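Local coordinates for Lmo1340 protein (Listeria monocytogenes, PDB 4NLM) that is of unknown function but belongs to the YqgU-like six-bladed beta-propeller family and is probably a surface lipoprotein, at residues 36-50 against 351-363. Numbering follows the deposited sequence.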
loop_
_atom_site.group_PDB
_atom_site.type_symbol
_atom_site.label_atom_id
_atom_site.label_comp_id
_atom_site.label_asym_id
_atom_site.label_seq_id
_atom_site.Cartn_x
_atom_site.Cartn_y
_atom_site.Cartn_z
ATOM N N GLU A 36 -23.020 -0.312 12.842
ATOM C CA GLU A 36 -21.929 0.654 12.817
ATOM C C GLU A 36 -20.714 0.111 13.553
ATOM O O GLU A 36 -20.832 -0.664 14.508
ATOM C CB GLU A 36 -22.339 1.989 13.431
ATOM C CG GLU A 36 -23.320 2.774 12.575
ATOM C CD GLU A 36 -23.664 4.106 13.198
ATOM O OE1 GLU A 36 -24.183 4.113 14.331
ATOM O OE2 GLU A 36 -23.430 5.139 12.549
ATOM N N VAL A 37 -19.548 0.531 13.080
ATOM C CA VAL A 37 -18.286 0.167 13.682
ATOM C C VAL A 37 -18.254 0.445 15.169
ATOM O O VAL A 37 -18.654 1.523 15.632
ATOM C CB VAL A 37 -17.121 0.911 13.003
ATOM C CG1 VAL A 37 -15.828 0.768 13.785
ATOM C CG2 VAL A 37 -16.949 0.407 11.567
ATOM N N GLN A 38 -17.804 -0.559 15.915
ATOM C CA GLN A 38 -17.585 -0.443 17.345
ATOM C C GLN A 38 -16.091 -0.544 17.556
ATOM O O GLN A 38 -15.436 -1.390 16.961
ATOM C CB GLN A 38 -18.260 -1.570 18.124
ATOM C CG GLN A 38 -19.768 -1.592 18.006
ATOM C CD GLN A 38 -20.422 -2.529 19.004
ATOM O OE1 GLN A 38 -19.747 -3.186 19.799
ATOM N NE2 GLN A 38 -21.749 -2.590 18.971
ATOM N N GLY A 39 -15.544 0.349 18.361
ATOM C CA GLY A 39 -14.132 0.282 18.679
ATOM C C GLY A 39 -13.783 -0.531 19.906
ATOM O O GLY A 39 -14.632 -0.840 20.746
ATOM N N VAL A 40 -12.516 -0.891 19.981
ATOM C CA VAL A 40 -11.963 -1.566 21.156
ATOM C C VAL A 40 -10.879 -0.677 21.737
ATOM O O VAL A 40 -10.224 0.045 21.010
ATOM C CB VAL A 40 -11.339 -2.939 20.853
ATOM C CG1 VAL A 40 -12.411 -3.909 20.418
ATOM C CG2 VAL A 40 -10.196 -2.834 19.850
ATOM N N GLN A 41 -10.711 -0.756 23.058
ATOM C CA GLN A 41 -9.667 -0.021 23.752
ATOM C C GLN A 41 -8.405 -0.854 23.821
ATOM O O GLN A 41 -8.455 -2.033 24.161
ATOM C CB GLN A 41 -10.085 0.328 25.189
ATOM C CG GLN A 41 -11.097 1.457 25.333
ATOM C CD GLN A 41 -11.249 1.919 26.773
ATOM O OE1 GLN A 41 -10.482 1.518 27.652
ATOM N NE2 GLN A 41 -12.231 2.777 27.018
ATOM N N ILE A 42 -7.280 -0.250 23.467
ATOM C CA ILE A 42 -5.995 -0.921 23.590
ATOM C C ILE A 42 -5.044 0.141 24.135
ATOM O O ILE A 42 -5.014 1.287 23.654
ATOM C CB ILE A 42 -5.463 -1.468 22.250
ATOM C CG1 ILE A 42 -6.489 -2.395 21.622
ATOM C CG2 ILE A 42 -4.146 -2.197 22.468
ATOM C CD1 ILE A 42 -6.070 -2.953 20.274
ATOM N N LYS A 43 -4.233 -0.267 25.107
ATOM C CA LYS A 43 -3.206 0.596 25.683
ATOM C C LYS A 43 -2.323 1.117 24.566
ATOM O O LYS A 43 -1.925 0.383 23.657
ATOM C CB LYS A 43 -2.349 -0.156 26.707
ATOM C CG LYS A 43 -3.114 -0.602 27.946
ATOM C CD LYS A 43 -2.229 -1.360 28.919
ATOM C CE LYS A 43 -3.014 -1.781 30.151
ATOM N NZ LYS A 43 -2.214 -2.634 31.068
ATOM N N THR A 44 -1.988 2.387 24.650
ATOM C CA THR A 44 -1.233 3.046 23.607
ATOM C C THR A 44 0.062 2.365 23.183
ATOM O O THR A 44 0.289 2.154 21.994
ATOM C CB THR A 44 -0.930 4.490 24.029
ATOM O OG1 THR A 44 -2.131 5.076 24.524
ATOM C CG2 THR A 44 -0.409 5.308 22.855
ATOM N N LYS A 45 0.890 1.989 24.148
ATOM C CA LYS A 45 2.182 1.378 23.846
ATOM C C LYS A 45 2.058 -0.073 23.382
ATOM O O LYS A 45 2.958 -0.606 22.727
ATOM C CB LYS A 45 3.123 1.516 25.042
ATOM C CG LYS A 45 3.575 2.957 25.277
ATOM C CD LYS A 45 4.141 3.536 23.990
ATOM C CE LYS A 45 4.402 5.028 24.102
ATOM N NZ LYS A 45 4.850 5.592 22.798
ATOM N N GLU A 46 0.919 -0.684 23.683
ATOM C CA GLU A 46 0.642 -2.065 23.294
ATOM C C GLU A 46 0.151 -2.141 21.835
ATOM O O GLU A 46 0.537 -3.014 21.096
ATOM C CB GLU A 46 -0.403 -2.654 24.221
ATOM C CG GLU A 46 -0.727 -4.086 23.939
ATOM C CD GLU A 46 -1.632 -4.751 24.961
ATOM O OE1 GLU A 46 -1.926 -4.182 26.029
ATOM O OE2 GLU A 46 -2.038 -5.895 24.660
ATOM N N PHE A 47 -0.693 -1.201 21.430
ATOM C CA PHE A 47 -1.221 -1.160 20.065
ATOM C C PHE A 47 -0.072 -0.784 19.158
ATOM O O PHE A 47 0.616 0.197 19.411
ATOM C CB PHE A 47 -2.318 -0.103 19.988
ATOM C CG PHE A 47 -2.863 0.141 18.582
ATOM C CD1 PHE A 47 -3.314 -0.907 17.772
ATOM C CD2 PHE A 47 -2.914 1.412 18.076
ATOM C CE1 PHE A 47 -3.804 -0.662 16.527
ATOM C CE2 PHE A 47 -3.419 1.666 16.818
ATOM C CZ PHE A 47 -3.862 0.626 16.038
ATOM N N GLN A 48 0.147 -1.589 18.122
ATOM C CA GLN A 48 1.153 -1.268 17.107
ATOM C C GLN A 48 0.433 -0.618 15.921
ATOM O O GLN A 48 0.663 0.522 15.568
ATOM C CB GLN A 48 1.997 -2.488 16.727
ATOM C CG GLN A 48 2.658 -3.125 17.930
ATOM C CD GLN A 48 3.597 -2.152 18.616
ATOM O OE1 GLN A 48 4.490 -1.589 17.983
ATOM N NE2 GLN A 48 3.377 -1.924 19.894
ATOM N N ARG A 49 -0.444 -1.364 15.254
ATOM C CA ARG A 49 -1.239 -0.813 14.180
ATOM C C ARG A 49 -2.302 -1.797 13.732
ATOM O O ARG A 49 -2.260 -2.976 14.070
ATOM C CB ARG A 49 -0.376 -0.488 12.960
ATOM C CG ARG A 49 0.239 -1.732 12.308
ATOM C CD ARG A 49 1.003 -1.436 11.029
ATOM N NE ARG A 49 2.170 -0.613 11.285
ATOM C CZ ARG A 49 2.258 0.702 11.081
ATOM N NH1 ARG A 49 3.388 1.313 11.366
ATOM N NH2 ARG A 49 1.250 1.408 10.565
ATOM N N VAL A 50 -3.288 -1.280 12.984
ATOM C CA VAL A 50 -4.122 -2.112 12.118
ATOM C C VAL A 50 -3.384 -2.167 10.783
ATOM O O VAL A 50 -3.062 -1.157 10.192
ATOM C CB VAL A 50 -5.523 -1.534 11.962
ATOM C CG1 VAL A 50 -6.288 -2.205 10.836
ATOM C CG2 VAL A 50 -6.268 -1.689 13.284
ATOM N N LYS A 351 -19.560 9.511 7.657
ATOM C CA LYS A 351 -19.295 9.295 9.075
ATOM C C LYS A 351 -17.956 8.637 9.332
ATOM O O LYS A 351 -17.494 7.803 8.561
ATOM C CB LYS A 351 -20.384 8.446 9.724
ATOM C CG LYS A 351 -21.699 9.168 9.885
ATOM C CD LYS A 351 -22.717 8.342 10.665
ATOM C CE LYS A 351 -22.319 8.088 12.111
ATOM N NZ LYS A 351 -22.079 9.330 12.892
HETATM N N MSE A 352 -17.355 9.013 10.450
HETATM C CA MSE A 352 -16.057 8.478 10.870
HETATM C C MSE A 352 -16.249 7.761 12.182
HETATM O O MSE A 352 -17.091 8.160 13.002
HETATM C CB MSE A 352 -15.042 9.608 10.949
HETATM C CG MSE A 352 -13.634 9.093 11.223
HETATM SE SE MSE A 352 -12.304 10.490 10.791
HETATM C CE MSE A 352 -12.922 11.027 8.999
ATOM N N TYR A 353 -15.475 6.696 12.381
ATOM C CA TYR A 353 -15.556 5.856 13.563
ATOM C C TYR A 353 -14.184 5.534 14.088
ATOM O O TYR A 353 -13.260 5.309 13.329
ATOM C CB TYR A 353 -16.225 4.543 13.218
ATOM C CG TYR A 353 -17.584 4.717 12.618
ATOM C CD1 TYR A 353 -17.745 4.868 11.246
ATOM C CD2 TYR A 353 -18.705 4.715 13.420
ATOM C CE1 TYR A 353 -19.004 5.038 10.694
ATOM C CE2 TYR A 353 -19.961 4.904 12.888
ATOM C CZ TYR A 353 -20.114 5.047 11.525
ATOM O OH TYR A 353 -21.383 5.225 11.019
ATOM N N ASN A 354 -14.058 5.481 15.398
ATOM C CA ASN A 354 -12.824 5.048 16.017
ATOM C C ASN A 354 -12.893 3.536 16.125
ATOM O O ASN A 354 -13.786 2.977 16.740
ATOM C CB ASN A 354 -12.707 5.651 17.407
ATOM C CG ASN A 354 -12.514 7.154 17.382
ATOM O OD1 ASN A 354 -11.860 7.695 16.504
ATOM N ND2 ASN A 354 -13.070 7.833 18.373
ATOM N N LEU A 355 -11.974 2.864 15.456
ATOM C CA LEU A 355 -11.896 1.404 15.504
ATOM C C LEU A 355 -11.032 0.962 16.704
ATOM O O LEU A 355 -11.374 0.014 17.403
ATOM C CB LEU A 355 -11.349 0.877 14.185
ATOM C CG LEU A 355 -11.112 -0.617 14.114
ATOM C CD1 LEU A 355 -12.402 -1.387 14.361
ATOM C CD2 LEU A 355 -10.543 -0.939 12.747
ATOM N N ILE A 356 -9.899 1.634 16.882
ATOM C CA ILE A 356 -9.016 1.380 18.010
ATOM C C ILE A 356 -8.967 2.653 18.837
ATOM O O ILE A 356 -8.572 3.707 18.335
ATOM C CB ILE A 356 -7.564 1.010 17.594
ATOM C CG1 ILE A 356 -7.543 -0.101 16.530
ATOM C CG2 ILE A 356 -6.745 0.639 18.828
ATOM C CD1 ILE A 356 -8.122 -1.412 16.965
ATOM N N ASN A 357 -9.397 2.554 20.091
ATOM C CA ASN A 357 -9.451 3.693 20.989
ATOM C C ASN A 357 -8.277 3.700 21.915
ATOM O O ASN A 357 -7.931 2.679 22.500
ATOM C CB ASN A 357 -10.722 3.624 21.838
ATOM C CG ASN A 357 -11.980 3.914 21.032
ATOM O OD1 ASN A 357 -12.042 4.908 20.323
ATOM N ND2 ASN A 357 -12.990 3.071 21.169
ATOM N N THR A 358 -7.668 4.868 22.053
ATOM C CA THR A 358 -6.592 5.039 22.997
ATOM C C THR A 358 -7.284 5.368 24.326
ATOM O O THR A 358 -8.234 6.141 24.328
ATOM C CB THR A 358 -5.705 6.245 22.629
ATOM O OG1 THR A 358 -6.449 7.458 22.803
ATOM C CG2 THR A 358 -5.220 6.163 21.197
ATOM N N PRO A 359 -6.882 4.719 25.435
ATOM C CA PRO A 359 -7.475 5.206 26.711
ATOM C C PRO A 359 -7.275 6.715 26.885
ATOM O O PRO A 359 -6.246 7.231 26.511
ATOM C CB PRO A 359 -6.669 4.468 27.788
ATOM C CG PRO A 359 -6.037 3.307 27.088
ATOM C CD PRO A 359 -5.807 3.744 25.667
ATOM N N THR A 360 -8.259 7.395 27.469
ATOM C CA THR A 360 -8.204 8.850 27.617
ATOM C C THR A 360 -7.152 9.280 28.623
ATOM O O THR A 360 -6.630 10.369 28.496
ATOM C CB THR A 360 -9.540 9.444 28.097
ATOM O OG1 THR A 360 -9.973 8.740 29.262
ATOM C CG2 THR A 360 -10.568 9.306 27.037
ATOM N N LYS A 361 -6.882 8.403 29.583
ATOM C CA LYS A 361 -5.843 8.599 30.587
ATOM C C LYS A 361 -5.045 7.314 30.761
ATOM O O LYS A 361 -5.474 6.245 30.361
ATOM C CB LYS A 361 -6.396 9.034 31.953
ATOM C CG LYS A 361 -7.235 10.265 31.877
ATOM C CD LYS A 361 -7.494 10.831 33.261
ATOM C CE LYS A 361 -8.116 12.204 33.183
ATOM N NZ LYS A 361 -8.208 12.836 34.530
ATOM N N SER A 362 -3.865 7.439 31.356
ATOM C CA SER A 362 -3.016 6.288 31.625
ATOM C C SER A 362 -3.490 5.595 32.894
ATOM O O SER A 362 -3.356 6.141 33.981
ATOM C CB SER A 362 -1.553 6.717 31.805
ATOM O OG SER A 362 -1.024 7.294 30.630
ATOM N N PHE A 363 -4.067 4.409 32.765
ATOM C CA PHE A 363 -4.517 3.682 33.944
ATOM C C PHE A 363 -4.262 2.185 33.827
ATOM O O PHE A 363 -4.428 1.440 34.795
ATOM C CB PHE A 363 -5.993 3.988 34.269
ATOM C CG PHE A 363 -6.950 3.666 33.162
ATOM C CD1 PHE A 363 -7.399 2.367 32.969
ATOM C CD2 PHE A 363 -7.434 4.662 32.335
ATOM C CE1 PHE A 363 -8.297 2.060 31.963
ATOM C CE2 PHE A 363 -8.330 4.363 31.324
ATOM C CZ PHE A 363 -8.763 3.063 31.136
ATOM O OXT PHE A 363 -3.852 1.685 32.779
HETATM O O HOH W 1 -13.631 0.970 23.206
#
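Val40 and Gln41 pair in parallel with Ile356 and Asn357, their CA atoms 5.2 and 4.6 Å apart, and so add strand 40-41 to the outer edge of the blade made by the chain's last strands. Strand 47-55, which begins at Phe47, opens the first blade of this YqgU-like propeller, so N- and C-terminal segments meet where first and last blades adjoin. Three backbone bonds fix the register: Val40 N to Leu355 O, Asn357 N to Val40 O (2.8 Å, N-H...O angle 179°) and Ile42 N to Asn357 O. Just before the ladder, Gly39 CA lies 3.1 Å from Leu355 O, a CA-H...O contact.

The Ile356 side chain carries most of the apolar contact, touching Phe47, Val50, Val40 and Ile42. Its CG2, anti to the backbone N, sits over one face of the Phe47 ring, 3.7 Å from the centroid and 3° off the normal, a CH-pi contact; CG1 meets Val50 CG2, and CD1 lies beside Val40 CG2. Leu74 of strand 68-75, also in the first blade, touches both Val40 and Ile356. On the other face of the pair, Asn357 ND2 donates to a water that bonds weakly to Gly39 O.

Toward residue 36, Val37 CB packs on Tyr353 CB at 3.7 Å. Beyond it the carboxylate of Glu36 stands 80° to the Tyr353 ring, and Tyr353 OH, tilted out of the carboxylate plane, donates to the anti side of Glu36 OE2 at 2.6 Å.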